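Local atomic coordinates of DUF2442 domain-containing protein (Nitrosomonas europaea, PDB entry 2AUW), a protein that is of unknown function but may bind DNA. Residues E5-K10 with R124-I129; E15-Y20 with V31-V36. All coordinates share one frame; numbering follows the deposited sequence. Where two conformers were deposited one is given.

Overall arrangement
The two contacts lie in different parts of the chain, their centres about 21 Å apart and their nearest atoms about 8 Å apart, so they do not touch. Interaction 1 joins the N-terminal segment 5-10, just before strand 11-16, to the turn after helix 117-124. Interaction 2 falls between these segments in sequence: the connection from strand 11-16 into the middle strand 21-26 of the three-stranded antiparallel sheet meets the outer strand 31-35. Helix 76-86 is common ground, since Phe7 and Pro9 of interaction 1 and Leu32 and Val34 of interaction 2 all pack on it. This helix thus connects the sheet to the N-terminal and C-terminal segments that interaction 1 brings together.

Interaction 1. Residues E5-K10 with R124-I129; sequences EYFFPK and RTAHKI
The Schellman motif that ends helix 117-124, with Ala126 as its C-prime residue, is where Thr125, Ala126 and His127 meet Tyr6, Phe7, Phe8 and Pro9. Phe8 N donates a nearly straight hydrogen bond to Thr125 O, 2.9 Å away with 170° at the hydrogen. The rings of Phe8 and His127 stack face to face, centroids 3.6 Å apart and planes 10° from parallel. Phe8 CG lies anti to its backbone N (chi1 170°), and from there the ring lies over the imidazole, CE1 of Phe8 coming within 3.3 Å of CE1 of His127. His127 also stacks on Tyr122. An alanine in place of Phe8 would probably leave His127 without this stacking partner and freer to turn. Ala126 has positive phi, and its methyl rests against both Phe7 and Pro9, 3.6 Å from CE1 of Phe7 and 3.7 Å from CD of Pro9. Pro9 CD in turn sits over the centre of the Phe7 ring, which also meets Tyr80 edge-to-face. Thr125 offers its CB to Tyr6 CD2 at 3.9 Å, whereas its hydroxyl bonds back to Ser121 O. OE1 of Glu5, in one of two conformers, is 3.2 Å from NH2 of Arg124 but well out of the guanidinium plane, so the attraction is one of charge; a water accepts from NH2 and donates to OE1, and Arg124 NH1 bonds to Asn4 O. The chemistry is layered: the one direct backbone hydrogen bond probably helps to set the alignment, apolar groups fill in around it, and charges meet at exposed Glu5, although buried Tyr6 N finds no partner.

Interaction 2. Residues E15-Y20 with V31-V36; sequences EALAPY and VLEVDV
Leu17 and Glu33 reach each other because both turn CG anti to the carbonyl carbon (chi1 -54° and -66°), after which the glutamate runs on extended. The two side chains cross at about a right angle, and CD1 of Leu17 lies over the flat carboxylate, 3.6 Å from CD of Glu33. A leucine methyl suits this place, since the carboxylate oxygens are already engaged at their ends: OE1 pairs with Arg21 and OE2 with Arg23. Further on, Val36 N donates a straight hydrogen bond to Tyr20 O, 3.0 Å away with 179° at the hydrogen. CG2 of Val36 packs against the same carbonyl, 3.5 Å from Tyr20 O. Tyr20 N, which belongs to the cis peptide bond joining Pro19 to Tyr20, donates to a water that bonds OD2 of Asp35 in one of its conformers, while OD1 accepts from Gly37 N at the start of helix 37-42. Pro19 CB lies over the centre of the Tyr20 ring, whose hydroxyl bonds to Leu50 O. Since Val34 pairs with Leu22, the Tyr20–Val36 bond carries the antiparallel pairing one step past strand 31-35, in a three-stranded antiparallel meander whose middle strand is 21-26.

Interaction 1. Residues E5-K10 with R124-I129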
ATOM      1  N   GLU B   5      -0.049   2.330 -11.260  0.50 34.12           N
ATOM      2  CA  GLU B   5       0.364   3.608 -10.702  0.50 34.01           C
ATOM      3  C   GLU B   5      -0.537   4.192  -9.611  0.50 33.22           C
ATOM      4  O   GLU B   5      -1.751   3.908  -9.525  0.50 34.34           O
ATOM      5  CB  GLU B   5       0.811   4.621 -11.764  0.50 34.51           C
ATOM      6  CG  GLU B   5       1.735   5.710 -11.188  0.50 36.18           C
ATOM      7  CD  GLU B   5       2.942   6.034 -12.064  0.50 40.79           C
ATOM      8  OE1 GLU B   5       4.026   6.301 -11.492  0.50 42.99           O
ATOM      9  OE2 GLU B   5       2.823   6.023 -13.308  0.50 41.83           O
ATOM     10  N   TYR B   6       0.125   4.918  -8.725  1.00 31.36           N
ATOM     11  CA  TYR B   6      -0.475   5.611  -7.593  1.00 29.24           C
ATOM     12  C   TYR B   6       0.184   6.980  -7.649  1.00 27.00           C
ATOM     13  O   TYR B   6       1.398   7.063  -7.776  1.00 26.93           O
ATOM     14  CB  TYR B   6      -0.137   4.949  -6.251  1.00 28.42           C
ATOM     15  CG  TYR B   6      -0.740   5.678  -5.049  1.00 27.15           C
ATOM     16  CD1 TYR B   6      -2.104   5.891  -4.971  1.00 25.96           C
ATOM     17  CD2 TYR B   6       0.063   6.132  -4.001  1.00 28.10           C
ATOM     18  CE1 TYR B   6      -2.672   6.562  -3.890  1.00 28.01           C
ATOM     19  CE2 TYR B   6      -0.497   6.804  -2.895  1.00 28.55           C
ATOM     20  CZ  TYR B   6      -1.878   7.009  -2.862  1.00 27.60           C
ATOM     21  OH  TYR B   6      -2.491   7.654  -1.811  1.00 28.35           O
ATOM     22  N   PHE B   7      -0.638   8.016  -7.595  1.00 26.60           N
ATOM     23  CA  PHE B   7      -0.224   9.408  -7.433  1.00 25.05           C
ATOM     24  C   PHE B   7      -0.845   9.955  -6.140  1.00 24.38           C
ATOM     25  O   PHE B   7      -2.087  10.073  -5.967  1.00 24.62           O
ATOM     26  CB  PHE B   7      -0.582  10.241  -8.688  1.00 25.06           C
ATOM     27  CG  PHE B   7      -0.180  11.704  -8.606  1.00 24.09           C
ATOM     28  CD1 PHE B   7       1.158  12.097  -8.715  1.00 24.07           C
ATOM     29  CD2 PHE B   7      -1.155  12.691  -8.445  1.00 24.89           C
ATOM     30  CE1 PHE B   7       1.519  13.466  -8.623  1.00 21.91           C
ATOM     31  CE2 PHE B   7      -0.804  14.061  -8.368  1.00 24.16           C
ATOM     32  CZ  PHE B   7       0.546  14.441  -8.460  1.00 20.91           C
ATOM     33  N   PHE B   8       0.032  10.249  -5.207  1.00 24.56           N
ATOM     34  CA  PHE B   8      -0.388  10.603  -3.854  1.00 25.33           C
ATOM     35  C   PHE B   8      -1.141  11.969  -3.797  1.00 24.78           C
ATOM     36  O   PHE B   8      -2.281  12.023  -3.339  1.00 24.42           O
ATOM     37  CB  PHE B   8       0.798  10.507  -2.859  1.00 25.39           C
ATOM     38  CG  PHE B   8       0.477  11.085  -1.488  1.00 29.16           C
ATOM     39  CD1 PHE B   8      -0.257  10.334  -0.558  1.00 29.84           C
ATOM     40  CD2 PHE B   8       0.845  12.392  -1.160  1.00 31.37           C
ATOM     41  CE1 PHE B   8      -0.602  10.871   0.702  1.00 31.74           C
ATOM     42  CE2 PHE B   8       0.522  12.945   0.084  1.00 32.67           C
ATOM     43  CZ  PHE B   8      -0.205  12.176   1.031  1.00 31.95           C
ATOM     44  N   PRO B   9      -0.551  13.055  -4.324  1.00 25.09           N
ATOM     45  CA  PRO B   9      -1.263  14.356  -4.182  1.00 24.87           C
ATOM     46  C   PRO B   9      -2.648  14.428  -4.841  1.00 24.73           C
ATOM     47  O   PRO B   9      -2.894  13.831  -5.907  1.00 23.83           O
ATOM     48  CB  PRO B   9      -0.309  15.355  -4.873  1.00 25.33           C
ATOM     49  CG  PRO B   9       1.009  14.681  -4.862  1.00 25.26           C
ATOM     50  CD  PRO B   9       0.713  13.225  -5.060  1.00 25.24           C
ATOM     51  N   LYS B  10      -3.570  15.143  -4.196  1.00 24.38           N
ATOM     52  CA  LYS B  10      -4.881  15.409  -4.780  1.00 24.99           C
ATOM     53  C   LYS B  10      -4.907  16.871  -5.191  1.00 23.84           C
ATOM     54  O   LYS B  10      -4.415  17.715  -4.466  1.00 23.76           O
ATOM     55  CB  LYS B  10      -6.013  15.175  -3.755  1.00 26.00           C
ATOM     56  CG  LYS B  10      -6.137  13.725  -3.288  1.00 30.88           C
ATOM     57  CD  LYS B  10      -6.879  13.658  -1.933  1.00 34.45           C
ATOM     58  CE  LYS B  10      -6.578  12.366  -1.183  1.00 38.23           C
ATOM     59  NZ  LYS B  10      -7.538  11.265  -1.515  1.00 42.15           N
ATOM     60  N   ARG B 124       8.499   7.761  -6.340  1.00 24.55           N
ATOM     61  CA  ARG B 124       7.784   7.362  -7.548  1.00 25.76           C
ATOM     62  C   ARG B 124       6.345   7.914  -7.566  1.00 24.30           C
ATOM     63  O   ARG B 124       5.824   8.258  -8.618  1.00 24.33           O
ATOM     64  CB  ARG B 124       7.732   5.818  -7.596  1.00 25.25           C
ATOM     65  CG  ARG B 124       7.363   5.209  -8.917  1.00 29.91           C
ATOM     66  CD  ARG B 124       7.175   3.697  -8.783  1.00 30.21           C
ATOM     67  NE  ARG B 124       5.824   3.304  -8.349  1.00 38.61           N
ATOM     68  CZ  ARG B 124       4.763   3.164  -9.157  1.00 40.94           C
ATOM     69  NH1 ARG B 124       3.593   2.791  -8.652  1.00 42.58           N
ATOM     70  NH2 ARG B 124       4.855   3.394 -10.465  1.00 41.52           N
ATOM     71  N   THR B 125       5.693   7.900  -6.394  1.00 23.58           N
ATOM     72  CA  THR B 125       4.264   8.199  -6.264  1.00 22.83           C
ATOM     73  C   THR B 125       4.022   9.665  -5.835  1.00 22.62           C
ATOM     74  O   THR B 125       2.896  10.048  -5.561  1.00 22.92           O
ATOM     75  CB  THR B 125       3.619   7.267  -5.275  1.00 23.78           C
ATOM     76  OG1 THR B 125       4.243   7.445  -3.994  1.00 26.47           O
ATOM     77  CG2 THR B 125       3.761   5.811  -5.741  1.00 21.43           C
ATOM     78  N   ALA B 126       5.098  10.458  -5.760  1.00 21.57           N
ATOM     79  CA  ALA B 126       5.038  11.897  -5.376  1.00 21.10           C
ATOM     80  C   ALA B 126       4.556  12.080  -3.932  1.00 22.60           C
ATOM     81  O   ALA B 126       3.916  13.078  -3.604  1.00 22.94           O
ATOM     82  CB  ALA B 126       4.167  12.726  -6.375  1.00 20.76           C
ATOM     83  N   HIS B 127       4.840  11.085  -3.097  1.00 22.79           N
ATOM     84  CA  HIS B 127       4.478  11.112  -1.666  1.00 24.90           C
ATOM     85  C   HIS B 127       5.558  11.882  -0.893  1.00 25.93           C
ATOM     86  O   HIS B 127       5.285  12.396   0.186  1.00 27.73           O
ATOM     87  CB  HIS B 127       4.295   9.668  -1.144  1.00 24.85           C
ATOM     88  CG  HIS B 127       3.414   9.544   0.084  1.00 27.55           C
ATOM     89  ND1 HIS B 127       3.209  10.577   0.981  1.00 31.65           N
ATOM     90  CD2 HIS B 127       2.719   8.485   0.576  1.00 25.53           C
ATOM     91  CE1 HIS B 127       2.411  10.166   1.960  1.00 30.59           C
ATOM     92  NE2 HIS B 127       2.088   8.903   1.730  1.00 30.08           N
ATOM     93  N   LYS B 128       6.771  11.922  -1.450  0.70 25.67           N
ATOM     94  CA  LYS B 128       7.881  12.701  -0.908  0.70 26.75           C
ATOM     95  C   LYS B 128       8.604  13.447  -2.027  0.70 26.40           C
ATOM     96  O   LYS B 128       8.852  12.905  -3.112  0.70 26.12           O
ATOM     97  CB  LYS B 128       8.882  11.802  -0.173  0.70 26.82           C
ATOM     98  CG  LYS B 128       8.363  11.271   1.127  0.70 30.28           C
ATOM     99  CD  LYS B 128       9.481  10.736   2.023  0.70 33.65           C
ATOM    100  CE  LYS B 128       8.981  10.590   3.461  0.70 34.87           C
ATOM    101  NZ  LYS B 128       9.888   9.719   4.285  0.70 37.91           N
ATOM    102  N   ILE B 129       8.970  14.692  -1.770  1.00 26.36           N
ATOM    103  CA  ILE B 129       9.731  15.415  -2.801  1.00 26.90           C
ATOM    104  C   ILE B 129      11.104  14.777  -2.971  1.00 25.54           C
ATOM    105  O   ILE B 129      11.714  14.283  -2.014  1.00 26.00           O
ATOM    106  CB  ILE B 129       9.819  16.953  -2.563  1.00 28.28           C
ATOM    107  CG1 ILE B 129      10.850  17.271  -1.505  1.00 29.92           C
ATOM    108  CG2 ILE B 129       8.468  17.592  -2.282  1.00 29.57           C
ATOM    109  CD1 ILE B 129      12.162  17.612  -2.162  1.00 35.18           C
TER
HETATM  110  O   HOH W   1       6.508   5.070 -12.033  1.00 43.61           O
HETATM  111  O   HOH W   2       2.915   8.424 -10.067  1.00 49.94           O

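Interaction 2. Residues E15-Y20 with V31-V36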
ATOM      1  N   GLU B  15      -6.653  27.683 -10.542  0.50 28.75           N
ATOM      2  CA  GLU B  15      -7.028  29.063 -10.840  0.50 29.02           C
ATOM      3  C   GLU B  15      -6.226  29.566 -12.040  0.50 29.16           C
ATOM      4  O   GLU B  15      -4.998  29.511 -12.013  0.50 28.93           O
ATOM      5  CB  GLU B  15      -6.710  29.930  -9.622  0.50 28.94           C
ATOM      6  CG  GLU B  15      -6.733  31.430  -9.870  0.50 28.95           C
ATOM      7  CD  GLU B  15      -6.375  32.245  -8.641  0.50 29.60           C
ATOM      8  OE1 GLU B  15      -6.790  33.421  -8.586  0.50 28.67           O
ATOM      9  OE2 GLU B  15      -5.668  31.733  -7.745  0.50 30.32           O
ATOM     10  N   ALA B  16      -6.923  30.073 -13.063  1.00 29.51           N
ATOM     11  CA  ALA B  16      -6.271  30.677 -14.217  1.00 29.63           C
ATOM     12  C   ALA B  16      -5.702  32.019 -13.803  1.00 29.75           C
ATOM     13  O   ALA B  16      -6.447  32.886 -13.288  1.00 30.26           O
ATOM     14  CB  ALA B  16      -7.277  30.864 -15.342  1.00 29.61           C
ATOM     15  N   LEU B  17      -4.398  32.195 -13.989  1.00 29.21           N
ATOM     16  CA  LEU B  17      -3.782  33.503 -13.827  1.00 29.45           C
ATOM     17  C   LEU B  17      -3.757  34.200 -15.210  1.00 29.99           C
ATOM     18  O   LEU B  17      -4.489  33.802 -16.122  1.00 29.42           O
ATOM     19  CB  LEU B  17      -2.369  33.383 -13.234  1.00 29.64           C
ATOM     20  CG  LEU B  17      -2.208  32.599 -11.915  1.00 29.44           C
ATOM     21  CD1 LEU B  17      -0.796  32.650 -11.382  1.00 30.83           C
ATOM     22  CD2 LEU B  17      -3.185  33.094 -10.857  1.00 30.46           C
ATOM     23  N   ALA B  18      -2.908  35.211 -15.373  1.00 30.74           N
ATOM     24  CA  ALA B  18      -2.648  35.763 -16.718  1.00 32.44           C
ATOM     25  C   ALA B  18      -2.179  34.645 -17.692  1.00 33.17           C
ATOM     26  O   ALA B  18      -1.355  33.803 -17.313  1.00 33.29           O
ATOM     27  CB  ALA B  18      -1.631  36.882 -16.626  1.00 32.19           C
ATOM     28  N   PRO B  19      -2.730  34.603 -18.929  1.00 34.02           N
ATOM     29  CA  PRO B  19      -2.367  33.529 -19.873  1.00 34.13           C
ATOM     30  C   PRO B  19      -0.853  33.408 -20.059  1.00 33.41           C
ATOM     31  O   PRO B  19      -0.192  34.426 -20.265  1.00 34.20           O
ATOM     32  CB  PRO B  19      -3.038  33.953 -21.181  1.00 34.80           C
ATOM     33  CG  PRO B  19      -4.129  34.907 -20.784  1.00 34.81           C
ATOM     34  CD  PRO B  19      -3.723  35.543 -19.497  1.00 34.34           C
ATOM     35  N   TYR B  20      -0.287  32.196 -19.969  1.00 31.82           N
ATOM     36  CA  TYR B  20      -1.047  30.960 -19.797  1.00 30.38           C
ATOM     37  C   TYR B  20      -0.635  30.244 -18.529  1.00 29.18           C
ATOM     38  O   TYR B  20      -0.329  29.041 -18.542  1.00 28.18           O
ATOM     39  CB  TYR B  20      -0.880  30.049 -21.015  1.00 30.88           C
ATOM     40  CG  TYR B  20      -1.467  30.684 -22.243  1.00 33.02           C
ATOM     41  CD1 TYR B  20      -0.658  31.441 -23.112  1.00 34.78           C
ATOM     42  CD2 TYR B  20      -2.824  30.571 -22.518  1.00 33.84           C
ATOM     43  CE1 TYR B  20      -1.197  32.057 -24.247  1.00 35.12           C
ATOM     44  CE2 TYR B  20      -3.381  31.186 -23.656  1.00 35.70           C
ATOM     45  CZ  TYR B  20      -2.547  31.923 -24.516  1.00 36.10           C
ATOM     46  OH  TYR B  20      -3.090  32.536 -25.623  1.00 33.71           O
ATOM     47  N   VAL B  31       1.080  24.999  -2.941  1.00 23.76           N
ATOM     48  CA  VAL B  31       0.422  25.894  -3.881  1.00 23.86           C
ATOM     49  C   VAL B  31       1.487  26.175  -4.954  1.00 23.65           C
ATOM     50  O   VAL B  31       2.542  26.725  -4.666  1.00 23.69           O
ATOM     51  CB  VAL B  31      -0.069  27.202  -3.218  1.00 25.16           C
ATOM     52  CG1 VAL B  31      -0.714  28.114  -4.277  1.00 24.13           C
ATOM     53  CG2 VAL B  31      -1.077  26.888  -2.119  1.00 23.87           C
ATOM     54  N   LEU B  32       1.252  25.662  -6.149  1.00 24.02           N
ATOM     55  CA  LEU B  32       2.291  25.648  -7.198  1.00 23.63           C
ATOM     56  C   LEU B  32       1.737  26.305  -8.444  1.00 23.60           C
ATOM     57  O   LEU B  32       0.619  26.042  -8.856  1.00 24.25           O
ATOM     58  CB  LEU B  32       2.698  24.202  -7.545  1.00 24.08           C
ATOM     59  CG  LEU B  32       3.078  23.259  -6.407  1.00 24.07           C
ATOM     60  CD1 LEU B  32       3.274  21.859  -6.962  1.00 23.97           C
ATOM     61  CD2 LEU B  32       4.337  23.755  -5.751  1.00 25.25           C
ATOM     62  N   GLU B  33       2.544  27.138  -9.068  1.00 24.18           N
ATOM     63  CA  GLU B  33       2.152  27.746 -10.324  1.00 25.53           C
ATOM     64  C   GLU B  33       2.843  27.009 -11.468  1.00 23.92           C
ATOM     65  O   GLU B  33       3.911  26.419 -11.306  1.00 24.16           O
ATOM     66  CB  GLU B  33       2.486  29.250 -10.357  1.00 25.25           C
ATOM     67  CG  GLU B  33       1.661  30.105  -9.323  1.00 29.23           C
ATOM     68  CD  GLU B  33       1.988  31.608  -9.346  1.00 30.90           C
ATOM     69  OE1 GLU B  33       2.684  32.080 -10.275  1.00 34.52           O
ATOM     70  OE2 GLU B  33       1.521  32.322  -8.420  1.00 36.88           O
ATOM     71  N   VAL B  34       2.222  27.071 -12.633  1.00 23.49           N
ATOM     72  CA  VAL B  34       2.743  26.300 -13.764  1.00 22.65           C
ATOM     73  C   VAL B  34       2.265  26.935 -15.065  1.00 23.35           C
ATOM     74  O   VAL B  34       1.080  27.309 -15.197  1.00 23.08           O
ATOM     75  CB  VAL B  34       2.256  24.830 -13.680  1.00 22.71           C
ATOM     76  CG1 VAL B  34       0.738  24.752 -13.733  1.00 21.92           C
ATOM     77  CG2 VAL B  34       2.927  23.939 -14.799  1.00 21.75           C
ATOM     78  N   ASP B  35       3.173  27.025 -16.028  0.60 22.93           N
ATOM     79  CA  ASP B  35       2.822  27.538 -17.358  0.60 23.53           C
ATOM     80  C   ASP B  35       2.419  26.363 -18.232  0.60 23.61           C
ATOM     81  O   ASP B  35       3.114  25.324 -18.263  0.60 23.91           O
ATOM     82  CB  ASP B  35       4.023  28.257 -17.963  0.60 24.42           C
ATOM     83  CG  ASP B  35       3.640  29.157 -19.125  0.60 24.22           C
ATOM     84  OD1 ASP B  35       3.209  28.653 -20.166  0.60 25.39           O
ATOM     85  OD2 ASP B  35       3.766  30.376 -18.977  0.60 29.61           O
ATOM     86  N   VAL B  36       1.290  26.503 -18.921  1.00 23.18           N
ATOM     87  CA  VAL B  36       0.829  25.471 -19.853  1.00 24.02           C
ATOM     88  C   VAL B  36       0.763  25.988 -21.304  1.00 23.70           C
ATOM     89  O   VAL B  36       0.224  25.313 -22.151  1.00 24.48           O
ATOM     90  CB  VAL B  36      -0.536  24.832 -19.466  1.00 23.34           C
ATOM     91  CG1 VAL B  36      -0.399  24.001 -18.188  1.00 24.92           C
ATOM     92  CG2 VAL B  36      -1.642  25.927 -19.309  1.00 24.25           C
TER
HETATM   93  O   HOH W   3       2.378  31.967 -20.585  1.00 38.27           O